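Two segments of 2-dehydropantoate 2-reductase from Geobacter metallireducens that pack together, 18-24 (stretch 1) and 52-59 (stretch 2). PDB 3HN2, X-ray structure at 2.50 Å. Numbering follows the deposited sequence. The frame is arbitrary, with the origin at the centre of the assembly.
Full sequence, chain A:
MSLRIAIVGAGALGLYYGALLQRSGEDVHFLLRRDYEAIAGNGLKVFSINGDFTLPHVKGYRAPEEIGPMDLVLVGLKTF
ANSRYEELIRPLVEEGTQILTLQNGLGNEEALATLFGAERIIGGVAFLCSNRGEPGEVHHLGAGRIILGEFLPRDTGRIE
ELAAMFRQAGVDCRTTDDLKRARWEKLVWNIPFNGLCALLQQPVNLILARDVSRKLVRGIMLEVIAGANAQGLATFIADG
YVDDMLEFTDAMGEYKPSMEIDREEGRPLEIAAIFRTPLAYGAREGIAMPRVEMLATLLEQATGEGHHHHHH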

# COMPACT_ATOMS: atom_id res chain seq x y z
N GLY A 18 12.44 -3.25 -19.72
CA GLY A 18 13.32 -3.10 -20.87
C GLY A 18 13.52 -1.66 -21.29
O GLY A 18 14.61 -1.27 -21.70
N ALA A 19 12.45 -0.87 -21.18
CA ALA A 19 12.50 0.56 -21.50
C ALA A 19 13.34 1.32 -20.49
O ALA A 19 14.05 2.25 -20.87
CB ALA A 19 11.10 1.14 -21.56
N LEU A 20 13.27 0.92 -19.23
CA LEU A 20 14.10 1.52 -18.19
C LEU A 20 15.56 1.08 -18.34
O LEU A 20 16.48 1.87 -18.07
CB LEU A 20 13.59 1.17 -16.79
CG LEU A 20 12.24 1.73 -16.31
CD1 LEU A 20 11.97 1.23 -14.90
CD2 LEU A 20 12.16 3.25 -16.35
N LEU A 21 15.76 -0.16 -18.79
CA LEU A 21 17.10 -0.69 -19.01
C LEU A 21 17.87 0.05 -20.11
O LEU A 21 19.01 0.45 -19.89
CB LEU A 21 17.08 -2.19 -19.27
CG LEU A 21 16.99 -3.10 -18.04
CD1 LEU A 21 16.45 -4.47 -18.41
CD2 LEU A 21 18.32 -3.22 -17.30
N GLN A 22 17.25 0.28 -21.27
CA GLN A 22 17.93 1.03 -22.34
C GLN A 22 17.98 2.54 -22.09
O GLN A 22 18.86 3.22 -22.63
CB GLN A 22 17.38 0.70 -23.73
CG GLN A 22 16.18 1.50 -24.19
CD GLN A 22 15.93 1.38 -25.69
OE1 GLN A 22 15.97 2.37 -26.41
NE2 GLN A 22 15.69 0.16 -26.16
N ARG A 23 17.05 3.06 -21.28
CA ARG A 23 17.03 4.48 -20.91
C ARG A 23 18.29 4.85 -20.13
O ARG A 23 18.76 5.98 -20.21
CB ARG A 23 15.79 4.82 -20.10
CG ARG A 23 15.36 6.28 -20.15
CD ARG A 23 15.77 7.07 -18.91
NE ARG A 23 15.12 6.58 -17.70
CZ ARG A 23 13.95 7.02 -17.23
NH1 ARG A 23 13.45 6.51 -16.11
NH2 ARG A 23 13.29 7.97 -17.87
N SER A 24 18.83 3.88 -19.40
CA SER A 24 20.11 4.02 -18.72
C SER A 24 21.27 3.40 -19.51
O SER A 24 22.34 3.11 -18.96
CB SER A 24 20.03 3.43 -17.31
OG SER A 24 19.56 2.10 -17.37
N ASP A 52 6.55 10.75 -17.15
CA ASP A 52 6.51 10.01 -18.41
C ASP A 52 7.78 10.19 -19.23
O ASP A 52 8.45 11.23 -19.13
CB ASP A 52 5.29 10.43 -19.25
CG ASP A 52 3.98 10.37 -18.47
OD1 ASP A 52 2.99 10.99 -18.93
OD2 ASP A 52 3.92 9.73 -17.40
N PHE A 53 8.13 9.18 -20.02
CA PHE A 53 9.21 9.30 -21.00
C PHE A 53 8.92 8.51 -22.28
O PHE A 53 8.09 7.60 -22.28
CB PHE A 53 10.58 8.96 -20.40
CG PHE A 53 10.85 7.48 -20.26
CD1 PHE A 53 10.38 6.77 -19.17
CD2 PHE A 53 11.62 6.81 -21.21
CE1 PHE A 53 10.65 5.40 -19.03
CE2 PHE A 53 11.89 5.45 -21.09
CZ PHE A 53 11.40 4.75 -19.99
N THR A 54 9.60 8.87 -23.36
CA THR A 54 9.35 8.27 -24.66
C THR A 54 10.66 7.87 -25.34
O THR A 54 11.59 8.68 -25.44
CB THR A 54 8.58 9.24 -25.59
OG1 THR A 54 9.20 10.52 -25.58
CG2 THR A 54 7.13 9.39 -25.13
N LEU A 55 10.75 6.62 -25.77
CA LEU A 55 11.89 6.16 -26.56
C LEU A 55 11.55 6.31 -28.04
O LEU A 55 10.67 5.62 -28.54
CB LEU A 55 12.22 4.70 -26.25
CG LEU A 55 12.79 4.34 -24.87
CD1 LEU A 55 12.72 2.84 -24.67
CD2 LEU A 55 14.22 4.85 -24.70
N PRO A 56 12.27 7.22 -28.73
CA PRO A 56 11.99 7.51 -30.14
C PRO A 56 12.30 6.31 -31.03
O PRO A 56 11.54 6.00 -31.95
CB PRO A 56 12.94 8.67 -30.46
CG PRO A 56 13.40 9.20 -29.14
CD PRO A 56 13.39 8.02 -28.22
N HIS A 57 13.41 5.64 -30.72
CA HIS A 57 13.83 4.45 -31.43
C HIS A 57 13.91 3.27 -30.46
O HIS A 57 14.40 3.40 -29.33
CB HIS A 57 15.19 4.69 -32.11
CG HIS A 57 15.89 3.43 -32.53
ND1 HIS A 57 17.11 3.05 -32.01
CD2 HIS A 57 15.53 2.47 -33.41
CE1 HIS A 57 17.47 1.91 -32.56
NE2 HIS A 57 16.54 1.53 -33.41
N VAL A 58 13.40 2.12 -30.90
CA VAL A 58 13.48 0.87 -30.15
C VAL A 58 14.00 -0.24 -31.06
O VAL A 58 13.50 -0.44 -32.17
CB VAL A 58 12.10 0.51 -29.51
CG1 VAL A 58 11.97 -0.98 -29.25
CG2 VAL A 58 11.88 1.30 -28.23
N LYS A 59 15.04 -0.94 -30.60
CA LYS A 59 15.57 -2.11 -31.30
C LYS A 59 14.59 -3.27 -31.21
O LYS A 59 14.60 -4.03 -30.23
CB LYS A 59 16.92 -2.54 -30.72
CG LYS A 59 18.13 -1.96 -31.41
CD LYS A 59 19.38 -2.65 -30.91
CE LYS A 59 20.62 -2.18 -31.65
NZ LYS A 59 21.82 -2.95 -31.24

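The last turns of a helix, residues 18-23, lie across a strand that begins at Phe53. Their axes approach to 9.9 Å with 80° between their N-to-C directions, so the two segments cross nearly at right angles. The backbones come nearest at Ala19 and Leu55, whose CA atoms are 7.6 Å apart. No hydrogen bond links the stretches; the contact, which buries 345 Å² with both sides summed, rests mainly on side-chain packing and includes one cation-pi interaction.

Gly18 makes no contact with the strand, but its O accepts a helical hydrogen bond from Gln22 N at 3.1 Å. Ala19 points its CB toward the strand, and this small side chain serves two apolar partners at the same distance: Ala19 CB lies 3.9 Å from Phe53 CZ and 3.9 Å from Leu55 CD1. The carbonyl Ala19 O sits at the edge of the phenyl ring, 3.7 Å from Phe53 CZ, while also accepting a hydrogen bond from Arg23 N (3.1 Å).

Leu20 starts away from the strand, yet its m,t rotamer brings Leu20 CD2 within 3.8 Å of Phe53 CE1. Leu21 is out of reach. About one turn after Ala19, Gln22 also directs its CA-to-CB bond toward stretch 2, and its amide oxygen OE1 packs 3.5 Å from Leu55 CD2. Gln22 OE1 is also 3.5 Å from His57 O, but both atoms are acceptors, so this proximity is no hydrogen bond.

Arg23 supplies the charged partner of the cation-pi contact. Its CZ stands 4.2 Å from the Phe53 ring centroid and 14° off the ring normal, placing the cationic guanidinium over the pi face; Arg23 NH2 reaches 3.4 Å from Phe53 CD1. The Phe53 ring thus has a cationic group over one face and a carbonyl oxygen at its edge. Ser24 leaves helical geometry and does not touch stretch 2, although a weak bond from Ser24 N to Leu20 O (3.4 Å) continues the helical pattern.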